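Local coordinates for aminofutalosine deaminase (Helicobacter pylori, PDB 7LKK), which catalyses the hydrolytic deamination of aminofutalosine in the menaquinone pathway, using a metal ion in its active site, at residues A344-H349 / Q404-A409; M15-G20 / R414-G419. All coordinates share one frame; numbering follows the deposited sequence.

Contact 1: residues A344-H349 / Q404-A409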
# COMPACT_ATOMS: atom_id res chain seq x y z
N ALA A 344 4.34 0.25 -0.18
CA ALA A 344 3.85 -0.70 -1.17
C ALA A 344 4.83 -1.86 -1.33
O ALA A 344 4.42 -3.02 -1.48
CB ALA A 344 3.63 -0.00 -2.52
N PHE A 345 6.13 -1.56 -1.28
CA PHE A 345 7.16 -2.58 -1.35
C PHE A 345 7.02 -3.59 -0.21
O PHE A 345 7.13 -4.80 -0.42
CB PHE A 345 8.53 -1.90 -1.33
CG PHE A 345 9.70 -2.84 -1.45
CD1 PHE A 345 10.06 -3.37 -2.68
CD2 PHE A 345 10.48 -3.15 -0.35
CE1 PHE A 345 11.15 -4.21 -2.80
CE2 PHE A 345 11.56 -4.00 -0.46
CZ PHE A 345 11.90 -4.53 -1.69
N LEU A 346 6.76 -3.10 1.00
CA LEU A 346 6.56 -3.99 2.14
C LEU A 346 5.36 -4.90 1.93
O LEU A 346 5.38 -6.07 2.33
CB LEU A 346 6.41 -3.19 3.43
CG LEU A 346 7.60 -2.32 3.84
CD1 LEU A 346 7.28 -1.57 5.13
CD2 LEU A 346 8.86 -3.16 4.00
N LEU A 347 4.31 -4.39 1.28
CA LEU A 347 3.11 -5.17 1.05
C LEU A 347 3.25 -6.16 -0.10
O LEU A 347 2.49 -7.12 -0.17
CB LEU A 347 1.92 -4.24 0.77
CG LEU A 347 1.49 -3.33 1.92
CD1 LEU A 347 0.50 -2.29 1.42
CD2 LEU A 347 0.89 -4.15 3.05
N SER A 348 4.23 -5.95 -0.99
CA SER A 348 4.34 -6.71 -2.22
C SER A 348 5.23 -7.94 -2.10
O SER A 348 5.35 -8.69 -3.08
CB SER A 348 4.88 -5.81 -3.34
OG SER A 348 4.03 -4.69 -3.54
N HIS A 349 5.86 -8.17 -0.95
CA HIS A 349 6.77 -9.30 -0.79
C HIS A 349 6.54 -9.96 0.56
O HIS A 349 6.33 -9.27 1.56
CB HIS A 349 8.23 -8.84 -0.92
CG HIS A 349 8.51 -8.08 -2.18
ND1 HIS A 349 8.90 -8.69 -3.35
CD2 HIS A 349 8.44 -6.76 -2.46
CE1 HIS A 349 9.06 -7.78 -4.29
NE2 HIS A 349 8.79 -6.60 -3.77
N GLN A 404 9.19 0.80 11.88
CA GLN A 404 8.25 1.83 12.33
C GLN A 404 8.45 3.13 11.56
O GLN A 404 7.48 3.84 11.27
CB GLN A 404 8.40 2.07 13.83
CG GLN A 404 8.11 0.86 14.70
CD GLN A 404 6.64 0.52 14.78
OE1 GLN A 404 5.78 1.33 14.44
NE2 GLN A 404 6.34 -0.69 15.24
N PHE A 405 9.70 3.46 11.23
CA PHE A 405 9.97 4.63 10.40
C PHE A 405 9.28 4.50 9.05
O PHE A 405 8.58 5.43 8.60
CB PHE A 405 11.47 4.82 10.22
CG PHE A 405 11.83 5.82 9.15
CD1 PHE A 405 11.85 7.17 9.43
CD2 PHE A 405 12.12 5.40 7.86
CE1 PHE A 405 12.17 8.09 8.45
CE2 PHE A 405 12.44 6.31 6.88
CZ PHE A 405 12.47 7.66 7.17
N LEU A 406 9.47 3.37 8.37
CA LEU A 406 8.86 3.17 7.06
C LEU A 406 7.34 3.21 7.13
O LEU A 406 6.68 3.65 6.19
CB LEU A 406 9.33 1.85 6.45
CG LEU A 406 10.80 1.78 6.02
CD1 LEU A 406 11.15 0.40 5.49
CD2 LEU A 406 11.11 2.85 4.98
N LEU A 407 6.77 2.75 8.24
CA LEU A 407 5.32 2.71 8.37
C LEU A 407 4.74 4.10 8.63
O LEU A 407 3.65 4.42 8.14
CB LEU A 407 4.91 1.76 9.49
CG LEU A 407 5.13 0.26 9.23
CD1 LEU A 407 4.74 -0.55 10.46
CD2 LEU A 407 4.35 -0.19 8.01
N HIS A 408 5.44 4.94 9.40
CA HIS A 408 4.87 6.19 9.87
C HIS A 408 5.42 7.44 9.20
O HIS A 408 4.79 8.50 9.31
CB HIS A 408 5.05 6.31 11.39
CG HIS A 408 4.41 5.19 12.16
ND1 HIS A 408 3.05 4.98 12.17
CD2 HIS A 408 4.94 4.21 12.93
CE1 HIS A 408 2.77 3.93 12.91
NE2 HIS A 408 3.90 3.44 13.39
N ALA A 409 6.56 7.36 8.52
CA ALA A 409 7.13 8.54 7.88
C ALA A 409 6.27 8.98 6.70
O ALA A 409 6.00 8.19 5.79
CB ALA A 409 8.56 8.27 7.41
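Leu346 and Leu406 are the nearest CA pair of 344-349 and 404-409, 9.0 Å apart, a separation bridged by leucine side chains with no hydrogen bond across. In this TIM-barrel amidohydrolase the contact joins helix 338-348, which follows barrel strand 323-325, to helix 401-408, between strands 387-391 and 414-417. Leu346 does the reaching: with CD1 anti to CA (chi2 179°) its branch extends to the other helix, and this one methyl meets two successive leucines. Leu346 CD1 lies 4.2 Å from Leu406 CB and, on the Leu407 side, 4.3 Å from Leu407 CD2. All three leucines are buried; Leu406 also leans on Ala360 of helix 353-364, and Leu407 on Tyr93 of the second subunit. Polar links flank this greasy centre. Arg343, one turn before Leu347, donates through NH1 to the carbonyls of Leu406 and Ala409, tying the end of the second helix to the first, while Arg304 NE of the second subunit bonds to Leu346 O. The Phe405 ring packs on strand 69-80 and meets Phe390 edge-to-face. Within 344-349, Ser348 OG turns back to Ala344 O at 2.7 Å, the hydroxyl sitting above the carbonyl plane, 43° out of it.

Contact 2: residues M15-G20 / R414-G419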
# COMPACT_ATOMS: atom_id res chain seq x y z
N MET A 15 29.41 27.34 6.45
CA MET A 15 30.00 26.94 7.71
C MET A 15 29.52 25.55 8.12
O MET A 15 28.60 24.97 7.54
CB MET A 15 29.67 27.96 8.80
CG MET A 15 30.46 29.25 8.71
SD MET A 15 29.86 30.50 9.86
CE MET A 15 29.74 29.55 11.37
N GLN A 16 30.16 25.02 9.16
CA GLN A 16 29.81 23.71 9.70
C GLN A 16 28.75 23.85 10.79
O GLN A 16 28.67 24.87 11.47
CB GLN A 16 31.05 23.00 10.26
CG GLN A 16 32.04 22.56 9.20
CD GLN A 16 33.26 21.89 9.80
OE1 GLN A 16 33.37 21.75 11.01
NE2 GLN A 16 34.20 21.48 8.94
N GLU A 17 27.94 22.80 10.93
CA GLU A 17 26.94 22.74 11.98
C GLU A 17 26.78 21.30 12.42
O GLU A 17 27.32 20.37 11.80
CB GLU A 17 25.60 23.34 11.53
CG GLU A 17 25.05 22.73 10.25
CD GLU A 17 23.71 23.32 9.85
OE1 GLU A 17 22.87 23.56 10.74
OE2 GLU A 17 23.49 23.54 8.64
N ILE A 18 26.02 21.10 13.50
CA ILE A 18 25.77 19.79 14.07
C ILE A 18 24.26 19.58 14.15
O ILE A 18 23.54 20.48 14.58
CB ILE A 18 26.41 19.64 15.47
CG1 ILE A 18 27.89 20.03 15.44
CG2 ILE A 18 26.24 18.22 15.99
CD1 ILE A 18 28.56 19.97 16.80
N ILE A 19 23.80 18.41 13.72
CA ILE A 19 22.42 18.00 13.91
C ILE A 19 22.41 16.59 14.47
O ILE A 19 23.20 15.74 14.06
CB ILE A 19 21.58 18.08 12.62
CG1 ILE A 19 22.19 17.23 11.50
CG2 ILE A 19 21.39 19.53 12.18
CD1 ILE A 19 21.28 17.08 10.30
N GLY A 20 21.52 16.34 15.44
CA GLY A 20 21.39 15.03 16.03
C GLY A 20 19.92 14.66 16.19
O GLY A 20 19.03 15.52 16.10
N ARG A 414 13.04 18.18 8.33
CA ARG A 414 14.18 18.94 7.84
C ARG A 414 14.79 18.20 6.67
O ARG A 414 14.97 16.98 6.71
CB ARG A 414 15.24 19.14 8.93
CG ARG A 414 14.80 20.02 10.08
CD ARG A 414 14.63 21.47 9.64
NE ARG A 414 14.46 22.37 10.78
CZ ARG A 414 13.34 22.47 11.49
NH1 ARG A 414 12.28 21.74 11.18
NH2 ARG A 414 13.28 23.32 12.50
N LEU A 415 15.10 18.94 5.61
CA LEU A 415 15.82 18.40 4.46
C LEU A 415 17.02 19.30 4.19
O LEU A 415 16.85 20.50 3.96
CB LEU A 415 14.92 18.31 3.23
CG LEU A 415 15.56 17.71 1.98
CD1 LEU A 415 16.07 16.30 2.25
CD2 LEU A 415 14.58 17.71 0.81
N PHE A 416 18.21 18.71 4.24
CA PHE A 416 19.45 19.40 3.89
C PHE A 416 20.02 18.74 2.64
O PHE A 416 20.14 17.51 2.59
CB PHE A 416 20.47 19.34 5.02
CG PHE A 416 20.01 20.00 6.29
CD1 PHE A 416 19.29 19.30 7.24
CD2 PHE A 416 20.33 21.33 6.54
CE1 PHE A 416 18.87 19.91 8.41
CE2 PHE A 416 19.92 21.95 7.71
CZ PHE A 416 19.19 21.23 8.64
N LEU A 417 20.35 19.55 1.64
CA LEU A 417 20.94 19.07 0.40
C LEU A 417 22.22 19.84 0.15
O LEU A 417 22.20 21.07 0.04
CB LEU A 417 19.97 19.23 -0.78
CG LEU A 417 18.72 18.34 -0.71
CD1 LEU A 417 17.86 18.51 -1.95
CD2 LEU A 417 19.11 16.88 -0.52
N GLY A 418 23.34 19.11 0.06
CA GLY A 418 24.63 19.77 0.02
C GLY A 418 24.89 20.67 1.20
O GLY A 418 25.58 21.68 1.07
N GLY A 419 24.33 20.34 2.37
CA GLY A 419 24.51 21.13 3.56
C GLY A 419 23.59 22.33 3.69
O GLY A 419 23.59 22.96 4.75
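Glu17 OE2 lies near two groups of the other segment, 3.9 Å from Gly419 O and 4.0 Å from Phe416 CE2; neither approach is a hydrogen bond. The contact faces strand 17-21, in a four-stranded mixed sheet, toward strand 414-417, which pairs with 387-391, in the small beta domain that amidohydrolases commonly build from both ends of the chain beside the barrel. Glu17 and Ile19, two residues apart on their strand, both point toward 414-419, and their ends meet Phe416. The glutamate chain is extended beyond CG (chi2 179°), which carries its carboxylate out to the ring, the two planes standing 84° apart. The Ile19 and Phe416 side chains slide past each other in opposite directions, bringing Ile19 CD1 to 4.2 Å from Phe416 CE1. Phe41, beside Glu17 in the sheet, meets the Phe416 ring edge-to-face, and Ile19 also rests on Leu71 and Leu387. Past the strand, Gly418 and Gly419 turn with positive phi, at Gly419 82°, and Asp386 OD1 accepts the Gly418 N-H. The contact is thus held by packing against the Phe416 ring, without a hydrogen bond across it, and the nearby carbonyl would probably make the Glu17 charge slightly less favourable.

From the N terminus, the chain first lays down strand 17-21, then runs through the whole barrel, reaching segment 344-349 on the helix after the last barrel strand. Helix 401-408 comes back to that helix, so contact 1 closes a loop of 54 residues. Strand 414-417 follows directly and returns to the start of the chain, where contact 2 closes a loop of 393 residues. Contact 1 is therefore nested inside contact 2. Their centres lie 27 Å apart and their nearest atoms about 9 Å, without touching. Contact 1 anchors the C-terminal region to the barrel helices, while contact 2 brings the two chain ends together in the beta domain.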